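WbbZ protein (Klebsiella pneumoniae subsp. pneumoniae NTUH-K2044, PDB 6X1L) is functionally uncharacterized but probably transfers pyruvyl groups in polysaccharide synthesis. Local coordinates at residues F96-R107 against D118-T129. Sequence-based numbering, arbitrary orientation.
Sequences FHKVIIMPSTIR and DKFVVFCRENIT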
loop_
_atom_site.group_PDB
_atom_site.type_symbol
_atom_site.label_atom_id
_atom_site.label_comp_id
_atom_site.label_asym_id
_atom_site.label_seq_id
_atom_site.Cartn_x
_atom_site.Cartn_y
_atom_site.Cartn_z
ATOM N N PHE A 96 -1.392 -14.830 -30.117
ATOM C CA PHE A 96 0.039 -14.569 -30.122
ATOM C C PHE A 96 0.809 -15.708 -30.781
ATOM O O PHE A 96 0.309 -16.826 -30.935
ATOM C CB PHE A 96 0.557 -14.346 -28.695
ATOM C CG PHE A 96 -0.133 -13.220 -27.972
ATOM C CD1 PHE A 96 -1.242 -13.463 -27.177
ATOM C CD2 PHE A 96 0.319 -11.916 -28.101
ATOM C CE1 PHE A 96 -1.882 -12.426 -26.514
ATOM C CE2 PHE A 96 -0.318 -10.876 -27.442
ATOM C CZ PHE A 96 -1.420 -11.134 -26.649
ATOM N N HIS A 97 2.047 -15.396 -31.174
ATOM C CA HIS A 97 2.932 -16.404 -31.749
ATOM C C HIS A 97 3.401 -17.392 -30.688
ATOM O O HIS A 97 3.444 -18.605 -30.932
ATOM C CB HIS A 97 4.125 -15.721 -32.418
ATOM C CG HIS A 97 5.138 -16.671 -32.979
ATOM N ND1 HIS A 97 6.358 -16.895 -32.380
ATOM C CD2 HIS A 97 5.116 -17.446 -34.090
ATOM C CE1 HIS A 97 7.042 -17.772 -33.093
ATOM N NE2 HIS A 97 6.310 -18.121 -34.135
ATOM N N LYS A 98 3.758 -16.888 -29.508
ATOM C CA LYS A 98 4.170 -17.704 -28.376
ATOM C C LYS A 98 3.593 -17.098 -27.106
ATOM O O LYS A 98 3.231 -15.919 -27.066
ATOM C CB LYS A 98 5.697 -17.786 -28.241
ATOM C CG LYS A 98 6.412 -18.463 -29.391
ATOM C CD LYS A 98 6.084 -19.938 -29.441
ATOM C CE LYS A 98 6.870 -20.634 -30.538
ATOM N NZ LYS A 98 6.490 -22.066 -30.628
ATOM N N VAL A 99 3.512 -17.919 -26.065
ATOM C CA VAL A 99 3.170 -17.456 -24.726
ATOM C C VAL A 99 4.318 -17.842 -23.808
ATOM O O VAL A 99 4.607 -19.033 -23.624
ATOM C CB VAL A 99 1.839 -18.032 -24.227
ATOM C CG1 VAL A 99 1.702 -17.810 -22.726
ATOM C CG2 VAL A 99 0.683 -17.372 -24.958
ATOM N N ILE A 100 4.981 -16.839 -23.242
ATOM C CA ILE A 100 6.084 -17.045 -22.313
ATOM C C ILE A 100 5.543 -16.887 -20.900
ATOM O O ILE A 100 5.063 -15.809 -20.526
ATOM C CB ILE A 100 7.235 -16.062 -22.576
ATOM C CG1 ILE A 100 7.827 -16.287 -23.966
ATOM C CG2 ILE A 100 8.306 -16.211 -21.509
ATOM C CD1 ILE A 100 8.974 -15.360 -24.290
ATOM N N ILE A 101 5.616 -17.958 -20.117
ATOM C CA ILE A 101 5.190 -17.927 -18.725
ATOM C C ILE A 101 6.416 -17.617 -17.876
ATOM O O ILE A 101 7.329 -18.438 -17.765
ATOM C CB ILE A 101 4.533 -19.248 -18.307
ATOM C CG1 ILE A 101 3.263 -19.484 -19.129
ATOM C CG2 ILE A 101 4.222 -19.239 -16.817
ATOM C CD1 ILE A 101 2.509 -20.741 -18.753
HETATM N N MSE A 102 6.444 -16.425 -17.286
HETATM C CA MSE A 102 7.554 -16.006 -16.430
HETATM C C MSE A 102 7.617 -16.913 -15.187
HETATM O O MSE A 102 6.630 -17.583 -14.882
HETATM C CB MSE A 102 7.392 -14.523 -16.071
HETATM C CG MSE A 102 7.432 -13.614 -17.296
HETATM SE SE MSE A 102 9.159 -13.630 -18.247
HETATM C CE MSE A 102 10.023 -12.203 -17.211
ATOM N N PRO A 103 8.780 -16.953 -14.487
ATOM C CA PRO A 103 8.991 -17.970 -13.439
ATOM C C PRO A 103 7.803 -18.202 -12.520
ATOM O O PRO A 103 7.411 -17.315 -11.752
ATOM C CB PRO A 103 10.190 -17.414 -12.664
ATOM C CG PRO A 103 10.984 -16.717 -13.716
ATOM C CD PRO A 103 9.975 -16.100 -14.655
ATOM N N SER A 104 7.230 -19.404 -12.585
ATOM C CA SER A 104 5.939 -19.667 -11.969
ATOM C C SER A 104 5.932 -21.009 -11.250
ATOM O O SER A 104 6.758 -21.892 -11.504
ATOM C CB SER A 104 4.812 -19.640 -13.010
ATOM O OG SER A 104 4.642 -18.336 -13.539
ATOM N N THR A 105 4.972 -21.135 -10.337
ATOM C CA THR A 105 4.623 -22.396 -9.698
ATOM C C THR A 105 3.326 -22.880 -10.331
ATOM O O THR A 105 2.320 -22.162 -10.318
ATOM C CB THR A 105 4.465 -22.226 -8.185
ATOM O OG1 THR A 105 5.757 -22.088 -7.575
ATOM C CG2 THR A 105 3.743 -23.421 -7.573
ATOM N N ILE A 106 3.357 -24.082 -10.903
ATOM C CA ILE A 106 2.241 -24.636 -11.660
ATOM C C ILE A 106 1.872 -25.980 -11.051
ATOM O O ILE A 106 2.751 -26.801 -10.765
ATOM C CB ILE A 106 2.596 -24.789 -13.151
ATOM C CG1 ILE A 106 2.984 -23.437 -13.750
ATOM C CG2 ILE A 106 1.440 -25.406 -13.920
ATOM C CD1 ILE A 106 3.497 -23.532 -15.169
ATOM N N ARG A 107 0.576 -26.206 -10.850
ATOM C CA ARG A 107 0.074 -27.470 -10.324
ATOM C C ARG A 107 -1.123 -27.893 -11.157
ATOM O O ARG A 107 -2.094 -27.139 -11.277
ATOM C CB ARG A 107 -0.319 -27.348 -8.848
ATOM C CG ARG A 107 0.817 -26.942 -7.917
ATOM C CD ARG A 107 1.853 -28.053 -7.770
ATOM N NE ARG A 107 2.873 -27.710 -6.784
ATOM C CZ ARG A 107 4.048 -27.163 -7.081
ATOM N NH1 ARG A 107 4.364 -26.906 -8.344
ATOM N NH2 ARG A 107 4.910 -26.872 -6.114
ATOM N N ASP A 118 3.302 -26.508 -28.367
ATOM C CA ASP A 118 3.992 -25.826 -29.455
ATOM C C ASP A 118 3.994 -24.309 -29.315
ATOM O O ASP A 118 4.705 -23.638 -30.068
ATOM C CB ASP A 118 3.375 -26.218 -30.801
ATOM C CG ASP A 118 3.904 -27.547 -31.316
ATOM O OD1 ASP A 118 3.359 -28.602 -30.928
ATOM O OD2 ASP A 118 4.873 -27.533 -32.102
ATOM N N LYS A 119 3.234 -23.748 -28.378
ATOM C CA LYS A 119 3.218 -22.306 -28.186
ATOM C C LYS A 119 3.757 -21.855 -26.838
ATOM O O LYS A 119 4.100 -20.675 -26.701
ATOM C CB LYS A 119 1.794 -21.758 -28.363
ATOM C CG LYS A 119 1.096 -22.292 -29.605
ATOM C CD LYS A 119 -0.126 -21.471 -29.969
ATOM C CE LYS A 119 0.269 -20.107 -30.501
ATOM N NZ LYS A 119 -0.921 -19.339 -30.952
ATOM N N PHE A 120 3.869 -22.752 -25.861
ATOM C CA PHE A 120 4.276 -22.397 -24.509
ATOM C C PHE A 120 5.791 -22.416 -24.361
ATOM O O PHE A 120 6.464 -23.345 -24.818
ATOM C CB PHE A 120 3.671 -23.363 -23.488
ATOM C CG PHE A 120 2.313 -22.970 -22.998
ATOM C CD1 PHE A 120 1.927 -21.643 -22.956
ATOM C CD2 PHE A 120 1.424 -23.936 -22.559
ATOM C CE1 PHE A 120 0.675 -21.290 -22.492
ATOM C CE2 PHE A 120 0.173 -23.590 -22.096
ATOM C CZ PHE A 120 -0.204 -22.268 -22.063
ATOM N N VAL A 121 6.319 -21.387 -23.706
ATOM C CA VAL A 121 7.674 -21.394 -23.170
ATOM C C VAL A 121 7.528 -21.155 -21.674
ATOM O O VAL A 121 7.097 -20.073 -21.254
ATOM C CB VAL A 121 8.571 -20.341 -23.831
ATOM C CG1 VAL A 121 9.968 -20.387 -23.232
ATOM C CG2 VAL A 121 8.629 -20.572 -25.339
ATOM N N VAL A 122 7.850 -22.168 -20.872
ATOM C CA VAL A 122 7.492 -22.193 -19.458
ATOM C C VAL A 122 8.747 -22.008 -18.619
ATOM O O VAL A 122 9.693 -22.797 -18.718
ATOM C CB VAL A 122 6.778 -23.496 -19.072
ATOM C CG1 VAL A 122 6.271 -23.403 -17.637
ATOM C CG2 VAL A 122 5.639 -23.788 -20.033
ATOM N N PHE A 123 8.744 -20.982 -17.770
ATOM C CA PHE A 123 9.796 -20.789 -16.783
ATOM C C PHE A 123 9.260 -21.210 -15.421
ATOM O O PHE A 123 8.207 -20.729 -14.987
ATOM C CB PHE A 123 10.275 -19.338 -16.766
ATOM C CG PHE A 123 11.049 -18.951 -17.990
ATOM C CD1 PHE A 123 12.425 -19.094 -18.028
ATOM C CD2 PHE A 123 10.398 -18.460 -19.110
ATOM C CE1 PHE A 123 13.141 -18.754 -19.161
ATOM C CE2 PHE A 123 11.106 -18.115 -20.245
ATOM C CZ PHE A 123 12.481 -18.262 -20.271
ATOM N N CYS A 124 9.984 -22.106 -14.759
ATOM C CA CYS A 124 9.581 -22.684 -13.487
ATOM C C CYS A 124 10.464 -22.131 -12.377
ATOM O O CYS A 124 11.689 -22.057 -12.525
ATOM C CB CYS A 124 9.684 -24.209 -13.534
ATOM S SG CYS A 124 9.005 -24.922 -15.055
ATOM N N ARG A 125 9.844 -21.747 -11.262
ATOM C CA ARG A 125 10.577 -21.133 -10.165
ATOM C C ARG A 125 10.958 -22.124 -9.070
ATOM O O ARG A 125 11.483 -21.709 -8.032
ATOM C CB ARG A 125 9.778 -19.963 -9.575
ATOM C CG ARG A 125 8.486 -20.345 -8.880
ATOM C CD ARG A 125 7.750 -19.080 -8.411
ATOM N NE ARG A 125 6.565 -19.399 -7.623
ATOM C CZ ARG A 125 5.719 -18.489 -7.151
ATOM N NH1 ARG A 125 5.922 -17.202 -7.400
ATOM N NH2 ARG A 125 4.666 -18.867 -6.440
ATOM N N GLU A 126 10.708 -23.418 -9.270
ATOM C CA GLU A 126 11.210 -24.438 -8.355
ATOM C C GLU A 126 11.221 -25.786 -9.068
ATOM O O GLU A 126 10.746 -25.921 -10.198
ATOM C CB GLU A 126 10.396 -24.499 -7.055
ATOM C CG GLU A 126 8.962 -23.977 -7.152
ATOM C CD GLU A 126 8.009 -24.985 -7.752
ATOM O OE1 GLU A 126 8.422 -26.151 -7.955
ATOM O OE2 GLU A 126 6.845 -24.612 -8.014
ATOM N N ASN A 127 11.766 -26.790 -8.372
ATOM C CA ASN A 127 12.055 -28.087 -8.986
ATOM C C ASN A 127 10.806 -28.929 -9.203
ATOM O O ASN A 127 10.796 -29.799 -10.084
ATOM C CB ASN A 127 13.042 -28.866 -8.117
ATOM C CG ASN A 127 14.481 -28.536 -8.432
ATOM O OD1 ASN A 127 14.882 -28.499 -9.595
ATOM N ND2 ASN A 127 15.271 -28.293 -7.392
ATOM N N ILE A 128 9.767 -28.725 -8.393
ATOM C CA ILE A 128 8.554 -29.523 -8.536
ATOM C C ILE A 128 7.824 -29.147 -9.816
ATOM O O ILE A 128 7.386 -30.015 -10.580
ATOM C CB ILE A 128 7.654 -29.359 -7.299
ATOM C CG1 ILE A 128 8.385 -29.845 -6.046
ATOM C CG2 ILE A 128 6.349 -30.120 -7.494
ATOM C CD1 ILE A 128 7.514 -29.904 -4.816
ATOM N N THR A 129 7.697 -27.845 -10.080
ATOM C CA THR A 129 7.094 -27.399 -11.331
ATOM C C THR A 129 7.948 -27.803 -12.528
ATOM O O THR A 129 7.418 -28.236 -13.558
ATOM C CB THR A 129 6.887 -25.883 -11.297
ATOM O OG1 THR A 129 5.931 -25.560 -10.282
ATOM C CG2 THR A 129 6.375 -25.375 -12.636
#
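Val-99 to Ile-101 pair with Phe-120 to Val-122 as parallel strands, their axes 4.8 Å apart and their N-to-C directions within 5° of each other, and a beta bulge at Met-102 and Pro-103 moves the register by one before Ser-104 meets Cys-124. Four backbone bonds zip the regular part, from Val-99 N to Lys-119 O through to Phe-123 N to Ile-101 O; beyond the bulge Ser-104 N donates to Phe-123 O. On one face the Phe-120 ring turns an edge to Val-99, CE1 lying 3.6 Å from CG1, while Ile-101 CD1 sits over the ring's rim. On the other, a chi1 of -63° sets Ile-100 CG2 anti to the backbone N, where it reaches the edge of Phe-123 (CE2, 3.6 Å), a ring also stacked on Phe-145. These are neighbouring strands of a beta-alpha-beta unit, linked through helix 110-115, in the six-stranded parallel sheet of a Rossmann-like domain, consistent with the GT-B clan. At the C-terminal ends of the strands the contact becomes polar. Thr-105 OG1 links two side chains, accepting from Arg-125 NE at 2.8 Å, in the guanidinium plane, and donating to the anti lone pair of Glu-126 OE2. Glu-126 caps helix 127-135, its OE1 receiving Thr-129 N at 2.8 Å, and its OE2 also takes the Thr-129 hydroxyl from above the carboxylate plane. That hydroxyl oxygen in turn accepts Ile-106 N at 3.0 Å and Arg-107 NH1 at 2.8 Å. The Arg-107 guanidinium is sandwiched between Thr-105 CG2 and Ile-128 CG2; its salt bridge to Glu-126 OE2 is long and weak, and NE reaches Tyr-248 O, whereas Arg-125 directs NH1 to Asp-149.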